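Cutm, flavoprotein of carbon monoxide dehydrogenase (Hydrogenophaga pseudoflava, PDB 1FFV) probably carries electrons through its bound FAD, taking them from the iron-sulfur subunit of carbon monoxide dehydrogenase and passing them to an external acceptor. Local coordinates at residues V77-D80 with L81-S84; A264-K267 with T268-G272. All coordinates share one frame; numbering follows the deposited sequence.

Contact 1 (V77-D80 with L81-S84); sequences VEND and LISS
Ser83 N donates to Asn79 O over 2.9 Å, and one residue earlier Ile82 N reaches Glu78 O at 3.2 Å; these two bonds form the middle of a helix little more than a turn long. Both ends are looser. Leu81 N lies between Val77 O and Glu78 O with a weak bond to each, and Ser84 N closes the far end with a weak bond to Asp80 O. Two waters join the exposed flank: one donates to Asp80 OD1 at 2.8 Å, the other to Asp80 O, and each is also hydrogen-bonded to Ser83 OG. With its OG set between backbone N and carbonyl carbon (chi1 71°), Ser83 is folded back over the helix, within 3.2 Å of Asn79 O, and a small hydroxyl suits this wetted surface. Asp80 OD1 has a stronger partner, a basic side chain of the chain of another protein.

On the buried flank Glu78 and Leu81 run side by side, and Leu81 CD2 packs 3.8 Å from Glu78 OE2. That carboxylate oxygen is also hydrogen-bonded to His125, which gives it a polar partner in the interior; the Glu78 side chain lies about 5 Å from the FAD. Leucine is apt here because its side chain also touches Ile112 of helix 112-117. Ile82 lies alongside Asn79 and packs onto Ala98, its CG1 3.5 Å from Glu78 O. Val77 is the N-cap residue, while the side chain of Ser84 caps Val87 N, so one short helix hands over directly to helix 85-90, a helix-to-helix junction beside the bound FAD.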
# COMPACT_ATOMS: atom_id res chain seq x y z
N VAL C 77 17.38 12.40 41.25
CA VAL C 77 16.87 13.06 40.06
C VAL C 77 16.30 14.45 40.43
O VAL C 77 15.80 14.64 41.54
CB VAL C 77 15.84 12.10 39.40
CG1 VAL C 77 14.52 12.78 39.13
CG2 VAL C 77 16.45 11.46 38.17
N GLU C 78 16.42 15.42 39.52
CA GLU C 78 15.95 16.79 39.77
C GLU C 78 14.53 16.91 40.36
O GLU C 78 14.32 17.68 41.30
CB GLU C 78 16.07 17.66 38.52
CG GLU C 78 17.50 17.83 37.97
CD GLU C 78 18.42 18.66 38.88
OE1 GLU C 78 19.64 18.71 38.61
OE2 GLU C 78 17.93 19.29 39.85
N ASN C 79 13.57 16.15 39.82
CA ASN C 79 12.19 16.19 40.32
C ASN C 79 12.03 15.62 41.74
O ASN C 79 11.13 16.01 42.47
CB ASN C 79 11.24 15.47 39.36
CG ASN C 79 10.89 16.31 38.14
OD1 ASN C 79 10.64 15.75 37.07
ND2 ASN C 79 10.86 17.63 38.28
N ASP C 80 12.91 14.69 42.11
CA ASP C 80 12.87 14.10 43.44
C ASP C 80 13.42 15.09 44.45
O ASP C 80 13.15 15.00 45.65
CB ASP C 80 13.67 12.80 43.48
CG ASP C 80 12.90 11.63 42.91
OD1 ASP C 80 11.99 11.86 42.08
OD2 ASP C 80 13.17 10.48 43.30
N LEU C 81 14.19 16.04 43.95
CA LEU C 81 14.77 17.10 44.75
C LEU C 81 13.64 18.07 45.06
O LEU C 81 13.51 18.57 46.18
CB LEU C 81 15.85 17.80 43.93
CG LEU C 81 17.13 18.24 44.63
CD1 LEU C 81 17.84 17.04 45.23
CD2 LEU C 81 18.01 18.96 43.62
N ILE C 82 12.79 18.31 44.06
CA ILE C 82 11.65 19.20 44.17
C ILE C 82 10.55 18.64 45.06
O ILE C 82 9.92 19.37 45.82
CB ILE C 82 11.04 19.49 42.77
CG1 ILE C 82 12.05 20.22 41.89
CG2 ILE C 82 9.75 20.30 42.90
CD1 ILE C 82 11.57 20.39 40.46
N SER C 83 10.30 17.34 44.95
CA SER C 83 9.24 16.72 45.73
C SER C 83 9.64 16.20 47.11
O SER C 83 8.78 15.84 47.90
CB SER C 83 8.58 15.60 44.92
OG SER C 83 9.47 14.51 44.79
N SER C 84 10.94 16.16 47.39
CA SER C 84 11.43 15.69 48.69
C SER C 84 10.98 16.54 49.89
O SER C 84 11.29 17.72 49.96
CB SER C 84 12.95 15.62 48.69
OG SER C 84 13.46 15.53 50.01
O HOH W 1 9.46 12.92 42.39
O HOH W 2 11.20 12.76 46.62

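Contact 2 (A264-K267 with T268-G272); sequences ADYK and TAMAG
Met270 sets its CG over one face of the Tyr266 ring, one helical turn back, in a combined CH-pi and Met-aromatic contact, with SD and CE running past the rim on the CE1 side. The methylene does the closer touching: Met270 CG sits 3.6 Å from the centroid of the Tyr266 ring, offset toward the rim on the side of CE1 and CZ. Met270 SD approaches obliquely, 4.4 Å from the same centroid and 43° off the ring normal, and Met270 CE lies near Tyr266 CE1, at 3.8 Å. Two torsions make this possible. Tyr266 sends CG away from its own N (chi1 -177°), while Met270 CG, beside its backbone N (chi1 -67°), is set over the ring; the bend at chi2 then turns SD to the rim. An unbranched, flexible thioether can follow a flat group in this way.

Beneath the pair, Met270 N donates to Tyr266 O at 2.8 Å, as Ala269 N does to Asp265 O and Ala271 N to Lys267 O. Ala264 O takes two bonds, from Thr268 N and from Thr268 OG1, each 2.9 Å long and arriving on opposite faces of the carbonyl plane. Threonine thus satisfies its hydroxyl within the helix while its flank packs on Cys254 and Pro256.

Tyr266 OH bonds to the backbone and a polar side chain of the chain of another protein, where both carboxylate oxygens of Asp265 also find basic partners. An alanine in place of Tyr266 would probably leave Met270 without its aromatic surface and the neighbouring chain without its hydroxyl partner. Lys267 instead turns inward to Asp259 and Ala257 O. The chemistry implies a helix start with divided duties: acid and phenol serve the subunit interface, whereas the lysine ties the helix to its own domain.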
# COMPACT_ATOMS: atom_id res chain seq x y z
N ALA C 264 29.66 40.38 26.93
CA ALA C 264 30.14 40.53 28.30
C ALA C 264 29.43 41.69 28.98
O ALA C 264 29.11 41.64 30.17
CB ALA C 264 31.65 40.76 28.31
N ASP C 265 29.17 42.73 28.20
CA ASP C 265 28.50 43.94 28.67
C ASP C 265 27.13 43.62 29.28
O ASP C 265 26.86 44.00 30.42
CB ASP C 265 28.38 44.92 27.49
CG ASP C 265 27.72 46.24 27.88
OD1 ASP C 265 27.97 46.74 29.00
OD2 ASP C 265 26.96 46.78 27.04
N TYR C 266 26.30 42.89 28.53
CA TYR C 266 24.97 42.51 29.00
C TYR C 266 24.98 41.49 30.14
O TYR C 266 24.25 41.66 31.13
CB TYR C 266 24.13 41.96 27.83
CG TYR C 266 22.70 41.60 28.20
CD1 TYR C 266 21.83 42.55 28.74
CD2 TYR C 266 22.20 40.32 27.97
CE1 TYR C 266 20.51 42.25 29.04
CE2 TYR C 266 20.87 40.00 28.26
CZ TYR C 266 20.04 40.97 28.80
OH TYR C 266 18.72 40.69 29.08
N LYS C 267 25.78 40.44 30.01
CA LYS C 267 25.83 39.42 31.06
C LYS C 267 26.31 39.97 32.39
O LYS C 267 25.74 39.65 33.44
CB LYS C 267 26.68 38.22 30.63
CG LYS C 267 26.10 37.47 29.44
CD LYS C 267 26.90 36.23 29.12
CE LYS C 267 26.40 35.56 27.85
NZ LYS C 267 27.03 34.23 27.64
N THR C 268 27.30 40.86 32.35
CA THR C 268 27.82 41.47 33.56
C THR C 268 26.74 42.32 34.21
O THR C 268 26.48 42.19 35.41
CB THR C 268 29.04 42.35 33.26
OG1 THR C 268 30.14 41.52 32.88
CG2 THR C 268 29.45 43.15 34.49
N ALA C 269 26.09 43.16 33.41
CA ALA C 269 25.03 44.03 33.90
C ALA C 269 23.90 43.20 34.49
O ALA C 269 23.34 43.54 35.53
CB ALA C 269 24.50 44.92 32.78
N MET C 270 23.57 42.09 33.83
CA MET C 270 22.51 41.23 34.32
C MET C 270 22.89 40.49 35.59
O MET C 270 22.05 40.26 36.46
CB MET C 270 22.06 40.27 33.22
CG MET C 270 21.37 40.99 32.06
SD MET C 270 19.95 42.00 32.59
CE MET C 270 20.67 43.65 32.59
N ALA C 271 24.18 40.17 35.73
CA ALA C 271 24.67 39.50 36.93
C ALA C 271 24.42 40.41 38.14
O ALA C 271 23.90 39.96 39.16
CB ALA C 271 26.15 39.21 36.80
N GLY C 272 24.75 41.69 38.00
CA GLY C 272 24.54 42.65 39.07
C GLY C 272 23.06 42.83 39.36
O GLY C 272 22.66 42.99 40.52

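From the N terminus, the chain passes through strands 63-66 and 69-73 and then enters contact 1, which closes the short helix 78-83 beside the FAD. It next runs through the remaining helices of the FAD-binding domain, the rest of the five-stranded sheet and the four-stranded antiparallel sheet of the C-terminal domain before contact 2 forms the first turns of helix 264-285. The two are in series, neither nested nor crossed, with centres 31 Å apart and no touch between them. Contact 1 packs its helix on helix 112-117, through Glu78 and Leu81; contact 2 sets the last helix against strand 180-186. Both also meet a chain of another protein in the assembly.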